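Putative iron-uptake ABC transport system,periplasmic iron-binding protein (Campylobacter jejuni, PDB 3E13) binds ferric iron in the periplasm and probably delivers it to an ABC transporter of the inner membrane for uptake into the cell. Local coordinates at residues A[75-80]-A[92-97]; A[82-87]-A[274-279]; A[112-117]-A[191-196]; A[147-152]-A[299-304]; A[159-164]-A[312-317]. All coordinates share one frame; numbering follows the deposited sequence.

Interaction 1 (A[75-80]-A[92-97])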
# COMPACT_ATOMS: atom_id res chain seq x y z
N PRO A 75 18.30 0.03 12.91
CA PRO A 75 17.50 -1.01 13.59
C PRO A 75 16.93 -0.54 14.90
O PRO A 75 17.56 0.21 15.64
CB PRO A 75 18.48 -2.15 13.78
CG PRO A 75 19.84 -1.52 13.80
CD PRO A 75 19.74 -0.30 12.94
N VAL A 76 15.72 -1.05 15.20
CA VAL A 76 15.01 -0.80 16.44
C VAL A 76 14.66 -2.12 17.04
O VAL A 76 14.03 -2.94 16.40
CB VAL A 76 13.75 0.08 16.22
CG1 VAL A 76 12.89 0.22 17.47
CG2 VAL A 76 14.15 1.46 15.72
N SER A 77 15.10 -2.34 18.29
CA SER A 77 14.78 -3.57 19.04
C SER A 77 13.77 -3.21 20.12
O SER A 77 14.15 -2.66 21.17
CB SER A 77 16.02 -4.22 19.67
OG SER A 77 15.67 -5.45 20.31
N SER A 78 12.49 -3.52 19.86
CA SER A 78 11.39 -3.11 20.72
C SER A 78 10.60 -4.36 21.09
O SER A 78 10.06 -5.08 20.20
CB SER A 78 10.47 -2.19 19.93
OG SER A 78 9.21 -2.08 20.57
N LYS A 79 10.47 -4.63 22.37
CA LYS A 79 9.62 -5.74 22.78
C LYS A 79 8.16 -5.53 22.38
O LYS A 79 7.43 -6.52 22.09
CB LYS A 79 9.68 -6.00 24.28
CG LYS A 79 10.96 -6.60 24.80
CD LYS A 79 10.89 -6.86 26.27
CE LYS A 79 12.06 -7.70 26.78
NZ LYS A 79 11.90 -7.95 28.28
N TYR A 80 7.75 -4.28 22.37
CA TYR A 80 6.39 -3.91 22.04
C TYR A 80 6.11 -4.27 20.58
O TYR A 80 5.13 -4.97 20.27
CB TYR A 80 6.12 -2.44 22.32
CG TYR A 80 4.66 -2.12 22.30
CD1 TYR A 80 4.03 -1.62 21.14
CD2 TYR A 80 3.84 -2.36 23.41
CE1 TYR A 80 2.69 -1.39 21.09
CE2 TYR A 80 2.51 -2.07 23.36
CZ TYR A 80 1.91 -1.65 22.19
OH TYR A 80 0.59 -1.35 22.14
N LYS A 92 13.61 -8.96 9.36
CA LYS A 92 14.43 -9.81 10.19
C LYS A 92 15.56 -9.01 10.83
O LYS A 92 15.95 -9.27 11.96
CB LYS A 92 14.96 -10.99 9.37
CG LYS A 92 15.94 -10.63 8.32
CD LYS A 92 16.58 -11.86 7.65
CE LYS A 92 17.82 -11.44 6.85
NZ LYS A 92 18.56 -12.63 6.34
N ASP A 93 16.04 -7.99 10.12
CA ASP A 93 17.13 -7.13 10.59
C ASP A 93 16.65 -5.88 11.36
O ASP A 93 17.48 -5.01 11.71
CB ASP A 93 18.01 -6.70 9.41
CG ASP A 93 18.62 -7.87 8.67
OD1 ASP A 93 19.08 -8.84 9.34
OD2 ASP A 93 18.64 -7.93 7.43
N LYS A 94 15.34 -5.82 11.65
CA LYS A 94 14.74 -4.85 12.55
C LYS A 94 14.80 -3.40 12.06
O LYS A 94 14.72 -2.49 12.86
CB LYS A 94 15.36 -4.94 13.94
CG LYS A 94 15.26 -6.32 14.58
CD LYS A 94 15.83 -6.26 15.97
CE LYS A 94 16.34 -7.60 16.48
NZ LYS A 94 17.14 -7.29 17.72
N GLU A 95 14.83 -3.21 10.75
CA GLU A 95 14.88 -1.85 10.21
C GLU A 95 13.55 -1.34 9.68
O GLU A 95 13.45 -0.15 9.43
CB GLU A 95 16.00 -1.70 9.14
CG GLU A 95 17.35 -2.01 9.73
CD GLU A 95 18.53 -1.61 8.85
OE1 GLU A 95 19.67 -1.97 9.23
OE2 GLU A 95 18.30 -0.89 7.86
N TRP A 96 12.54 -2.19 9.52
CA TRP A 96 11.24 -1.74 9.04
C TRP A 96 10.17 -2.63 9.66
O TRP A 96 10.45 -3.76 9.97
CB TRP A 96 11.09 -1.71 7.51
CG TRP A 96 11.36 -2.98 6.81
CD1 TRP A 96 12.50 -3.30 6.17
CD2 TRP A 96 10.48 -4.12 6.69
NE1 TRP A 96 12.40 -4.57 5.66
CE2 TRP A 96 11.18 -5.10 5.97
CE3 TRP A 96 9.17 -4.39 7.10
CZ2 TRP A 96 10.63 -6.35 5.68
CZ3 TRP A 96 8.63 -5.62 6.81
CH2 TRP A 96 9.35 -6.58 6.11
N PHE A 97 8.98 -2.06 9.81
CA PHE A 97 7.89 -2.71 10.61
C PHE A 97 6.55 -2.34 9.99
O PHE A 97 6.29 -1.16 9.72
CB PHE A 97 7.92 -2.19 12.02
CG PHE A 97 9.20 -2.48 12.73
CD1 PHE A 97 10.26 -1.57 12.62
CD2 PHE A 97 9.35 -3.61 13.51
CE1 PHE A 97 11.50 -1.84 13.22
CE2 PHE A 97 10.59 -3.83 14.18
CZ PHE A 97 11.66 -2.96 13.99
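Pro75 and Val76 meet Lys94 and Phe97 where the periplasmic-binding-protein fold runs from strand 73-74 into helix 79-84 and returns through a loop to strand 97-109. Val76 and Lys94 are both in irregular chain, and one straight backbone hydrogen bond ties them together: Val76 N donates its N-H to Lys94 O at 2.9 Å, with 164° at the hydrogen. The same carbonyl also takes a CA-H...O contact, Pro75 CA lying 3.2 Å from Lys94 O, so two neighbouring residues converge on one oxygen.

Apolar contact flanks the bond. The Pro75 ring lies beside the Glu95 side chain, both pointing the same way, with CG of Glu95 3.9 Å from Pro75 N. On the buried side CB of Val76 rests 4.2 Å from CE1 of Phe97, a ring that also meets Met254 of helix 247-257.

Polar side-chain contact is slight. The Lys94 chain runs extended beyond CG past the Val76 carbonyl, and its NZ makes a weak 3.5 Å hydrogen bond to Ser77 OG. Asp93 turns instead to a salt bridge with Lys68, and Ser78, the N-cap of helix 79-84, uses OG to cap Leu81 N; that OG also pairs with Glu255 of helix 247-257. Val76 O itself sits at the edge of the Phe97 ring, near its plane, 3.4 Å from CZ.

Interaction 2 (A[82-87]-A[274-279])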
# COMPACT_ATOMS: atom_id res chain seq x y z
N GLU A 82 7.74 -6.33 18.65
CA GLU A 82 7.94 -7.72 18.35
C GLU A 82 6.78 -8.53 18.92
O GLU A 82 6.44 -9.57 18.40
CB GLU A 82 9.31 -8.21 18.88
CG GLU A 82 10.43 -7.52 18.11
CD GLU A 82 11.80 -7.78 18.63
OE1 GLU A 82 12.73 -7.26 18.02
OE2 GLU A 82 11.96 -8.53 19.62
N GLU A 83 6.15 -8.03 19.96
CA GLU A 83 5.02 -8.79 20.54
C GLU A 83 3.79 -8.69 19.67
O GLU A 83 3.00 -9.65 19.52
CB GLU A 83 4.71 -8.30 21.94
CG GLU A 83 3.53 -9.08 22.57
CD GLU A 83 3.57 -9.14 24.05
OE1 GLU A 83 4.69 -9.22 24.62
OE2 GLU A 83 2.47 -9.07 24.66
N PHE A 84 3.60 -7.54 19.08
CA PHE A 84 2.34 -7.29 18.40
C PHE A 84 2.41 -7.35 16.88
O PHE A 84 1.37 -7.43 16.23
CB PHE A 84 1.72 -5.98 18.90
CG PHE A 84 1.28 -6.05 20.33
CD1 PHE A 84 1.85 -5.26 21.31
CD2 PHE A 84 0.32 -6.97 20.69
CE1 PHE A 84 1.49 -5.39 22.64
CE2 PHE A 84 -0.07 -7.06 21.97
CZ PHE A 84 0.52 -6.29 22.96
N ILE A 85 3.60 -7.26 16.30
CA ILE A 85 3.76 -7.46 14.85
C ILE A 85 4.28 -8.87 14.63
O ILE A 85 5.36 -9.21 15.12
CB ILE A 85 4.74 -6.43 14.22
CG1 ILE A 85 4.34 -5.01 14.58
CG2 ILE A 85 4.81 -6.66 12.72
CD1 ILE A 85 5.32 -3.92 14.00
N PRO A 86 3.57 -9.68 13.86
CA PRO A 86 4.08 -10.99 13.48
C PRO A 86 5.39 -10.87 12.73
O PRO A 86 5.58 -9.90 11.96
CB PRO A 86 2.97 -11.57 12.56
CG PRO A 86 1.82 -10.83 12.82
CD PRO A 86 2.24 -9.44 13.29
N ALA A 87 6.31 -11.82 12.93
CA ALA A 87 7.63 -11.77 12.28
C ALA A 87 7.59 -11.65 10.75
O ALA A 87 8.47 -11.00 10.16
CB ALA A 87 8.42 -12.99 12.67
N PRO A 274 -5.77 -3.99 10.35
CA PRO A 274 -4.77 -3.87 11.43
C PRO A 274 -3.72 -4.95 11.36
O PRO A 274 -3.98 -6.08 10.91
CB PRO A 274 -5.58 -4.08 12.70
CG PRO A 274 -6.77 -4.88 12.25
CD PRO A 274 -7.10 -4.39 10.87
N ILE A 275 -2.54 -4.64 11.91
CA ILE A 275 -1.53 -5.67 12.12
C ILE A 275 -1.86 -6.47 13.38
O ILE A 275 -1.70 -7.69 13.38
CB ILE A 275 -0.15 -5.02 12.24
CG1 ILE A 275 0.18 -4.39 10.90
CG2 ILE A 275 0.92 -6.02 12.69
CD1 ILE A 275 0.39 -5.31 9.76
N ARG A 276 -2.32 -5.82 14.42
CA ARG A 276 -2.61 -6.53 15.66
C ARG A 276 -3.74 -7.48 15.45
O ARG A 276 -4.73 -7.16 14.76
CB ARG A 276 -3.02 -5.54 16.75
CG ARG A 276 -2.03 -4.58 17.24
CD ARG A 276 -2.58 -3.66 18.30
NE ARG A 276 -2.87 -4.41 19.55
CZ ARG A 276 -2.25 -4.25 20.72
NH1 ARG A 276 -1.26 -3.38 20.88
NH2 ARG A 276 -2.67 -4.99 21.77
N ASN A 277 -3.64 -8.64 16.13
CA ASN A 277 -4.64 -9.67 16.02
C ASN A 277 -5.76 -9.59 17.05
O ASN A 277 -6.63 -10.48 17.09
CB ASN A 277 -4.04 -11.07 16.01
CG ASN A 277 -3.45 -11.52 17.35
OD1 ASN A 277 -3.57 -10.85 18.37
ND2 ASN A 277 -2.79 -12.67 17.33
N ASP A 278 -5.78 -8.52 17.82
CA ASP A 278 -6.81 -8.28 18.84
C ASP A 278 -7.63 -6.99 18.61
O ASP A 278 -8.29 -6.47 19.52
CB ASP A 278 -6.15 -8.30 20.23
CG ASP A 278 -5.22 -7.15 20.44
OD1 ASP A 278 -4.71 -6.99 21.57
OD2 ASP A 278 -4.97 -6.36 19.50
N VAL A 279 -7.61 -6.49 17.38
CA VAL A 279 -8.36 -5.32 17.00
C VAL A 279 -9.43 -5.72 15.97
O VAL A 279 -9.11 -6.18 14.88
CB VAL A 279 -7.43 -4.25 16.38
CG1 VAL A 279 -8.24 -3.07 15.89
CG2 VAL A 279 -6.42 -3.77 17.40
O HOH W 1 -0.83 -9.02 17.23
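Phe84 and Arg276 lead the tight part of this contact, a cation-pi stack between the last turn of helix 79-84 and the loop that follows strand 273-274. The guanidinium lies flat over one face of the ring, CZ 3.8 Å from the ring centroid and 14° off its normal, with the two planes at 23°. NH2 comes down to 3.3 Å from Phe84 CE2, while NH1 covers the CG and CD1 side. A bend at chi3 of Arg276 (68°) turns NE out of the line of the chain. What fixes the rotation of the group is Asp278, whose carboxylate takes NE and NH2 side-on, one to each oxygen, through syn lone pairs and in the guanidinium plane; Arg276 NH2 to Asp278 OD1 is 2.9 Å. NH1 bonds to Leu258 O, so each of the three nitrogens has an acceptor besides the stacked ring. CG of Glu83 covers the opposite face of Phe84. Closely packed too is a single methyl, CG2 of Ile275, which touches Pro86 CD at 3.7 Å and Ile85 CG2 at 3.9 Å.

The loose side is watery: a water spans Phe84 O and Asn277 N in place of a direct backbone bond. Around this, Ile275 and Ile85 reach Ala98 and Phe97 of strand 97-109, Tyr80 of helix 79-84 meets the Phe84 ring, and Pro260 at the start of helix 260-268 packs against Arg276.

Interaction 3 (A[112-117]-A[191-196])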
# COMPACT_ATOMS: atom_id res chain seq x y z
N THR A 112 -23.89 -2.82 -12.52
CA THR A 112 -24.04 -3.34 -13.87
C THR A 112 -24.08 -4.85 -13.83
O THR A 112 -23.68 -5.48 -12.81
CB THR A 112 -22.88 -2.91 -14.79
OG1 THR A 112 -21.67 -3.55 -14.37
CG2 THR A 112 -22.65 -1.43 -14.72
N ASN A 113 -24.59 -5.40 -14.92
CA ASN A 113 -24.51 -6.82 -15.19
C ASN A 113 -23.20 -6.94 -15.90
O ASN A 113 -23.00 -6.32 -16.96
CB ASN A 113 -25.63 -7.31 -16.09
CG ASN A 113 -26.99 -7.10 -15.47
OD1 ASN A 113 -27.20 -7.43 -14.30
ND2 ASN A 113 -27.95 -6.60 -16.27
N ILE A 114 -22.25 -7.55 -15.22
CA ILE A 114 -20.90 -7.75 -15.78
C ILE A 114 -20.52 -9.16 -15.47
O ILE A 114 -20.69 -9.63 -14.35
CB ILE A 114 -19.85 -6.72 -15.26
CG1 ILE A 114 -18.48 -7.11 -15.81
CG2 ILE A 114 -19.89 -6.59 -13.71
CD1 ILE A 114 -17.44 -6.07 -15.71
N ASP A 115 -20.01 -9.85 -16.48
CA ASP A 115 -19.53 -11.20 -16.34
C ASP A 115 -18.09 -11.11 -15.78
O ASP A 115 -17.19 -10.55 -16.39
CB ASP A 115 -19.54 -11.86 -17.73
CG ASP A 115 -19.13 -13.29 -17.69
OD1 ASP A 115 -18.81 -13.81 -16.61
OD2 ASP A 115 -19.12 -14.01 -18.73
N ILE A 116 -17.92 -11.58 -14.56
CA ILE A 116 -16.61 -11.59 -13.91
C ILE A 116 -16.06 -13.02 -13.84
O ILE A 116 -15.02 -13.27 -13.23
CB ILE A 116 -16.71 -10.96 -12.50
CG1 ILE A 116 -17.61 -11.75 -11.56
CG2 ILE A 116 -17.20 -9.53 -12.60
CD1 ILE A 116 -17.50 -11.35 -10.05
N SER A 117 -16.74 -13.98 -14.49
CA SER A 117 -16.30 -15.37 -14.43
C SER A 117 -14.90 -15.60 -14.99
O SER A 117 -14.25 -16.59 -14.61
CB SER A 117 -17.28 -16.29 -15.17
OG SER A 117 -17.25 -16.01 -16.56
N ALA A 191 -14.48 2.15 -17.93
CA ALA A 191 -13.72 0.92 -17.91
C ALA A 191 -14.49 -0.07 -17.07
O ALA A 191 -15.31 0.34 -16.22
CB ALA A 191 -12.35 1.17 -17.27
N LYS A 192 -14.30 -1.34 -17.31
CA LYS A 192 -14.99 -2.35 -16.52
C LYS A 192 -14.29 -2.78 -15.24
O LYS A 192 -14.96 -3.15 -14.28
CB LYS A 192 -15.23 -3.58 -17.34
CG LYS A 192 -16.18 -3.34 -18.56
CD LYS A 192 -16.38 -4.65 -19.31
CE LYS A 192 -16.83 -4.47 -20.75
NZ LYS A 192 -18.29 -4.35 -20.83
N PHE A 193 -12.97 -2.70 -15.20
CA PHE A 193 -12.20 -3.23 -14.08
C PHE A 193 -11.11 -2.24 -13.73
O PHE A 193 -10.41 -1.75 -14.61
CB PHE A 193 -11.54 -4.57 -14.45
CG PHE A 193 -12.53 -5.66 -14.81
CD1 PHE A 193 -13.26 -6.29 -13.85
CD2 PHE A 193 -12.70 -6.06 -16.13
CE1 PHE A 193 -14.15 -7.31 -14.18
CE2 PHE A 193 -13.57 -7.07 -16.47
CZ PHE A 193 -14.32 -7.68 -15.50
N ALA A 194 -10.95 -1.98 -12.43
CA ALA A 194 -9.89 -1.17 -11.90
C ALA A 194 -9.02 -1.96 -10.96
O ALA A 194 -9.54 -2.63 -10.07
CB ALA A 194 -10.47 -0.01 -11.16
N VAL A 195 -7.71 -1.81 -11.10
CA VAL A 195 -6.76 -2.32 -10.10
C VAL A 195 -6.66 -1.29 -8.98
O VAL A 195 -6.32 -0.12 -9.24
CB VAL A 195 -5.41 -2.60 -10.74
CG1 VAL A 195 -4.45 -3.12 -9.70
CG2 VAL A 195 -5.55 -3.61 -11.94
N MET A 196 -7.02 -1.68 -7.76
CA MET A 196 -7.02 -0.76 -6.64
C MET A 196 -6.95 -1.44 -5.26
O MET A 196 -7.30 -2.60 -5.12
CB MET A 196 -8.25 0.16 -6.69
CG MET A 196 -9.61 -0.55 -6.52
SD MET A 196 -11.06 0.51 -6.59
CE MET A 196 -10.71 1.57 -5.26
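Ile114 and Phe193 bury the most surface here, with Lys192 adding a smaller share. The contact lays the loop after strand 97-109 against the beginning of strand 193-197, at the surface, where that strand of the binding-protein fold starts out between strands 97-109 and 134-135. Ile114 does the work with one methyl: CG1 stands anti to the backbone N (chi1 175°) and CD1 carries on outward (chi2 165°), landing 3.5 Å from Phe193 CZ and 3.7 Å from Lys192 CB. CD1 thus sits in the notch formed by the tip of the ring, which it meets obliquely, and the aliphatic start of the lysine chain. Phe193 points its far end at the loop, and Ile116 CG2 closes on its edge, 4.1 Å from CE1.

Within the loop, Asp115 OD1 accepts from Ser117 N at 3.0 Å, an Asx turn, and from Ser117 OG at 2.7 Å, one on the anti and one on the syn side of the carboxylate. On the strand side, Phe193 also packs on Ile106 and Ile134 of the neighbouring strands. No hydrogen bond crosses between the two segments, so the direct contact is apolar packing, without directional bonds.

Interaction 4 (A[147-152]-A[299-304])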
# COMPACT_ATOMS: atom_id res chain seq x y z
N LEU A 147 3.14 -4.80 -6.90
CA LEU A 147 2.34 -5.84 -7.50
C LEU A 147 3.13 -6.62 -8.55
O LEU A 147 3.12 -7.84 -8.58
CB LEU A 147 1.03 -5.29 -8.05
CG LEU A 147 0.08 -6.21 -8.82
CD1 LEU A 147 -0.40 -7.35 -7.89
CD2 LEU A 147 -1.10 -5.43 -9.34
N LEU A 148 3.84 -5.91 -9.45
CA LEU A 148 4.60 -6.59 -10.47
C LEU A 148 5.74 -7.41 -9.86
O LEU A 148 6.01 -8.53 -10.28
CB LEU A 148 5.17 -5.60 -11.48
CG LEU A 148 5.94 -6.27 -12.62
CD1 LEU A 148 5.09 -7.19 -13.41
CD2 LEU A 148 6.50 -5.18 -13.54
N ALA A 149 6.39 -6.86 -8.86
CA ALA A 149 7.42 -7.60 -8.11
C ALA A 149 6.86 -8.91 -7.54
O ALA A 149 7.54 -9.92 -7.55
CB ALA A 149 8.00 -6.74 -7.03
N SER A 150 5.62 -8.87 -7.07
CA SER A 150 4.98 -10.10 -6.57
C SER A 150 4.74 -11.13 -7.65
O SER A 150 4.80 -12.36 -7.39
CB SER A 150 3.66 -9.82 -5.82
OG SER A 150 2.56 -9.57 -6.64
N ILE A 151 4.42 -10.67 -8.85
CA ILE A 151 4.25 -11.57 -10.00
C ILE A 151 5.59 -12.21 -10.41
O ILE A 151 5.68 -13.40 -10.75
CB ILE A 151 3.56 -10.82 -11.13
CG1 ILE A 151 2.13 -10.48 -10.70
CG2 ILE A 151 3.52 -11.64 -12.38
CD1 ILE A 151 1.42 -9.47 -11.65
N ILE A 152 6.67 -11.40 -10.43
CA ILE A 152 8.00 -11.95 -10.64
C ILE A 152 8.28 -13.03 -9.61
O ILE A 152 8.74 -14.13 -9.92
CB ILE A 152 9.11 -10.88 -10.60
CG1 ILE A 152 8.93 -9.84 -11.70
CG2 ILE A 152 10.46 -11.57 -10.72
CD1 ILE A 152 9.79 -8.58 -11.51
N SER A 299 8.76 -9.38 2.41
CA SER A 299 10.19 -9.17 2.15
C SER A 299 10.69 -9.84 0.85
O SER A 299 11.52 -9.26 0.13
CB SER A 299 11.04 -9.62 3.35
OG SER A 299 10.96 -11.02 3.53
N LYS A 300 10.20 -11.03 0.56
CA LYS A 300 10.56 -11.77 -0.66
C LYS A 300 10.02 -11.07 -1.92
O LYS A 300 10.72 -10.99 -2.94
CB LYS A 300 10.03 -13.19 -0.60
CG LYS A 300 10.43 -14.00 -1.83
CD LYS A 300 10.02 -15.46 -1.80
CE LYS A 300 10.48 -16.22 -3.06
NZ LYS A 300 9.78 -15.86 -4.40
N ILE A 301 8.80 -10.55 -1.87
CA ILE A 301 8.27 -9.72 -2.97
C ILE A 301 9.26 -8.61 -3.28
O ILE A 301 9.66 -8.41 -4.43
CB ILE A 301 6.92 -9.10 -2.61
CG1 ILE A 301 5.87 -10.21 -2.42
CG2 ILE A 301 6.47 -8.15 -3.71
CD1 ILE A 301 4.55 -9.67 -1.83
N ALA A 302 9.65 -7.89 -2.24
CA ALA A 302 10.47 -6.68 -2.37
C ALA A 302 11.88 -6.95 -2.92
O ALA A 302 12.55 -6.02 -3.42
CB ALA A 302 10.54 -5.96 -1.10
N GLU A 303 12.35 -8.19 -2.82
CA GLU A 303 13.60 -8.59 -3.45
C GLU A 303 13.59 -8.44 -4.97
O GLU A 303 14.66 -8.51 -5.62
CB GLU A 303 13.94 -10.03 -3.10
CG GLU A 303 14.33 -10.12 -1.64
CD GLU A 303 14.60 -11.52 -1.13
OE1 GLU A 303 14.79 -11.64 0.10
OE2 GLU A 303 14.62 -12.48 -1.91
N ASN A 304 12.40 -8.29 -5.55
CA ASN A 304 12.25 -8.21 -6.98
C ASN A 304 11.91 -6.82 -7.52
O ASN A 304 11.53 -6.66 -8.69
CB ASN A 304 11.19 -9.20 -7.41
CG ASN A 304 11.61 -10.63 -7.09
OD1 ASN A 304 12.37 -11.23 -7.83
ND2 ASN A 304 11.13 -11.18 -5.96
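Ile301 carries CG2 anti to its backbone N (chi1 of CG1 is -64°), which lays that methyl on the backbone of Ser150, 3.5 Å from its N and 3.9 Å from its CB. On Asn304, CG stands anti to the carbonyl carbon (chi1 -63°), beside Ile152. OD1 of Asn304 lies 3.5 Å from CG2 of Ile152, and the two side chains slide past each other in opposite directions. Between them the side chain of Ala149 is a lone CB, 3.5 Å from Ile301 O and 4.0 Å from Asn304 CB, and the Ala149 carbonyl O meets that same Asn304 CB. The backbones come close: the CA atoms of Ala149 and Asn304 are 5.0 Å apart.

This is helix packing with small residues at the crossing. Helix 142-155, whose first turn carries the iron ligand Tyr143, meets the short helix 298-302 and the turn that leads into helix 305-315. Asn304 is at the N-cap position of that last helix, though its side chain makes no capping bond. Ser150 turns its hydroxyl back into its own helix: OG donates to Leu147 O at 2.7 Å, a carbonyl that also receives Ile151 N. Asn304 ND2 likewise stays on its own side, with a weak 3.5 Å bond to Ile301 O.

Interaction 5 (A[159-164]-A[312-317])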
# COMPACT_ATOMS: atom_id res chain seq x y z
N GLU A 159 6.66 -14.39 -17.30
CA GLU A 159 5.26 -14.10 -17.08
C GLU A 159 5.07 -12.64 -16.68
O GLU A 159 4.19 -12.00 -17.17
CB GLU A 159 4.69 -14.97 -15.96
CG GLU A 159 3.30 -14.62 -15.45
CD GLU A 159 2.22 -14.61 -16.51
OE1 GLU A 159 1.26 -13.80 -16.36
OE2 GLU A 159 2.35 -15.37 -17.50
N ALA A 160 5.93 -12.11 -15.82
CA ALA A 160 5.87 -10.69 -15.43
C ALA A 160 5.91 -9.74 -16.61
O ALA A 160 5.11 -8.80 -16.67
CB ALA A 160 6.97 -10.33 -14.42
N LYS A 161 6.81 -9.98 -17.57
CA LYS A 161 6.94 -9.07 -18.70
C LYS A 161 5.72 -9.21 -19.57
O LYS A 161 5.18 -8.22 -20.04
CB LYS A 161 8.20 -9.35 -19.50
CG LYS A 161 8.43 -8.36 -20.59
CD LYS A 161 9.75 -8.61 -21.28
CE LYS A 161 9.87 -7.73 -22.51
NZ LYS A 161 11.15 -8.02 -23.24
N ALA A 162 5.27 -10.44 -19.83
CA ALA A 162 4.08 -10.64 -20.63
C ALA A 162 2.84 -9.97 -19.99
O ALA A 162 2.01 -9.39 -20.70
CB ALA A 162 3.86 -12.08 -20.85
N TRP A 163 2.74 -10.07 -18.67
CA TRP A 163 1.67 -9.42 -17.92
C TRP A 163 1.70 -7.92 -18.07
O TRP A 163 0.68 -7.32 -18.41
CB TRP A 163 1.74 -9.80 -16.46
CG TRP A 163 0.63 -9.22 -15.65
CD1 TRP A 163 -0.64 -9.74 -15.49
CD2 TRP A 163 0.69 -8.06 -14.85
NE1 TRP A 163 -1.37 -8.95 -14.65
CE2 TRP A 163 -0.58 -7.90 -14.24
CE3 TRP A 163 1.68 -7.09 -14.62
CZ2 TRP A 163 -0.86 -6.83 -13.38
CZ3 TRP A 163 1.39 -6.04 -13.78
CH2 TRP A 163 0.14 -5.91 -13.18
N ALA A 164 2.86 -7.33 -17.88
CA ALA A 164 3.03 -5.88 -17.97
C ALA A 164 2.65 -5.37 -19.36
O ALA A 164 1.94 -4.39 -19.49
CB ALA A 164 4.43 -5.48 -17.57
N TYR A 312 8.62 -2.76 -16.34
CA TYR A 312 7.64 -1.80 -16.73
C TYR A 312 8.26 -0.82 -17.76
O TYR A 312 7.57 -0.43 -18.71
CB TYR A 312 7.17 -1.01 -15.52
CG TYR A 312 6.03 -1.61 -14.72
CD1 TYR A 312 6.06 -1.60 -13.32
CD2 TYR A 312 4.89 -2.08 -15.33
CE1 TYR A 312 4.98 -2.09 -12.57
CE2 TYR A 312 3.80 -2.58 -14.56
CZ TYR A 312 3.86 -2.57 -13.21
OH TYR A 312 2.77 -3.03 -12.48
N ASP A 313 9.50 -0.40 -17.53
CA ASP A 313 10.19 0.58 -18.39
C ASP A 313 10.32 -0.04 -19.80
O ASP A 313 10.07 0.63 -20.80
CB ASP A 313 11.61 0.93 -17.86
CG ASP A 313 11.64 1.91 -16.67
OD1 ASP A 313 10.60 2.44 -16.19
OD2 ASP A 313 12.75 2.21 -16.12
N GLU A 314 10.66 -1.33 -19.87
CA GLU A 314 10.92 -2.08 -21.11
C GLU A 314 9.70 -2.22 -21.99
O GLU A 314 9.83 -2.11 -23.21
CB GLU A 314 11.41 -3.51 -20.84
CG GLU A 314 12.80 -3.64 -20.27
CD GLU A 314 13.10 -5.05 -19.76
OE1 GLU A 314 12.47 -6.05 -20.20
OE2 GLU A 314 13.97 -5.16 -18.87
N VAL A 315 8.53 -2.46 -21.39
CA VAL A 315 7.32 -2.66 -22.17
C VAL A 315 6.62 -1.35 -22.58
O VAL A 315 5.68 -1.39 -23.36
CB VAL A 315 6.32 -3.65 -21.46
CG1 VAL A 315 7.05 -4.93 -21.06
CG2 VAL A 315 5.59 -2.98 -20.29
N GLY A 316 7.07 -0.21 -22.09
CA GLY A 316 6.58 1.08 -22.54
C GLY A 316 5.70 1.86 -21.59
O GLY A 316 5.00 2.77 -22.03
N PHE A 317 5.66 1.51 -20.31
CA PHE A 317 5.06 2.45 -19.33
C PHE A 317 5.89 3.71 -19.08
O PHE A 317 7.06 3.82 -19.52
CB PHE A 317 4.89 1.77 -17.99
CG PHE A 317 3.71 0.84 -17.93
CD1 PHE A 317 2.47 1.30 -17.48
CD2 PHE A 317 3.85 -0.48 -18.27
CE1 PHE A 317 1.39 0.44 -17.38
CE2 PHE A 317 2.73 -1.38 -18.17
CZ PHE A 317 1.54 -0.93 -17.74
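Helix 157-170 and the C-terminal end of helix 305-315 pack together here, with a Schellman motif closing the second helix at Gly316. Ala164 is in the middle of the contact: its CB lies 3.9 Å from Val315 CG2 and 4.1 Å from Tyr312 CD2, while its carbonyl oxygen meets the edge of the Phe317 ring, 3.4 Å from CE2. The turn at Gly316, with positive phi, brings Phe317 back over the last turn, its N bonded to Tyr312 O and one ring face against Tyr312 CE2.

Trp163 and Tyr312 cross obliquely deeper in. The phenol oxygen sits in the indole plane at its edge, 3.6 Å from CZ3, and both polar groups are satisfied elsewhere: Tyr312 OH by Ser144 O, Trp163 NE1 by Tyr122 O. At the exposed rim Lys161 stretches out fully extended, CG 3.7 Å from Val315 CG1, and its NZ reaches Glu314 OE1 in a long salt bridge (3.9 Å), the two side chains crossing at about a right angle. Helix 142-155 lies against the inner side of the pair, with Leu148 touching both Trp163 and Tyr312 and Ile152 packing on Ala160.

Overall arrangement
Interactions 1 and 2 share helix 79-84, with centres 13 Å apart, and touch through Tyr80 and Arg276 and through Phe97 and Ile85. Interactions 4 and 5 have centres 14 Å apart: helix 142-155 precedes helix 157-170 in the chain, and helix 298-302 precedes helix 305-315. Interaction 3 lies across the chain's centre from interaction 1, about 40 Å between centres, yet meets interaction 4 through Val195 and Leu147. Along the chain interaction 1 crosses 2, interaction 3 nests inside 2, and 4 and 5 cross both 2 and 3. In interactions 2, 4 and 5 late segments return to earlier ones, with side chains about 8 to 12 Å from those of iron ligands; 1 and 3 are structural packing farther out.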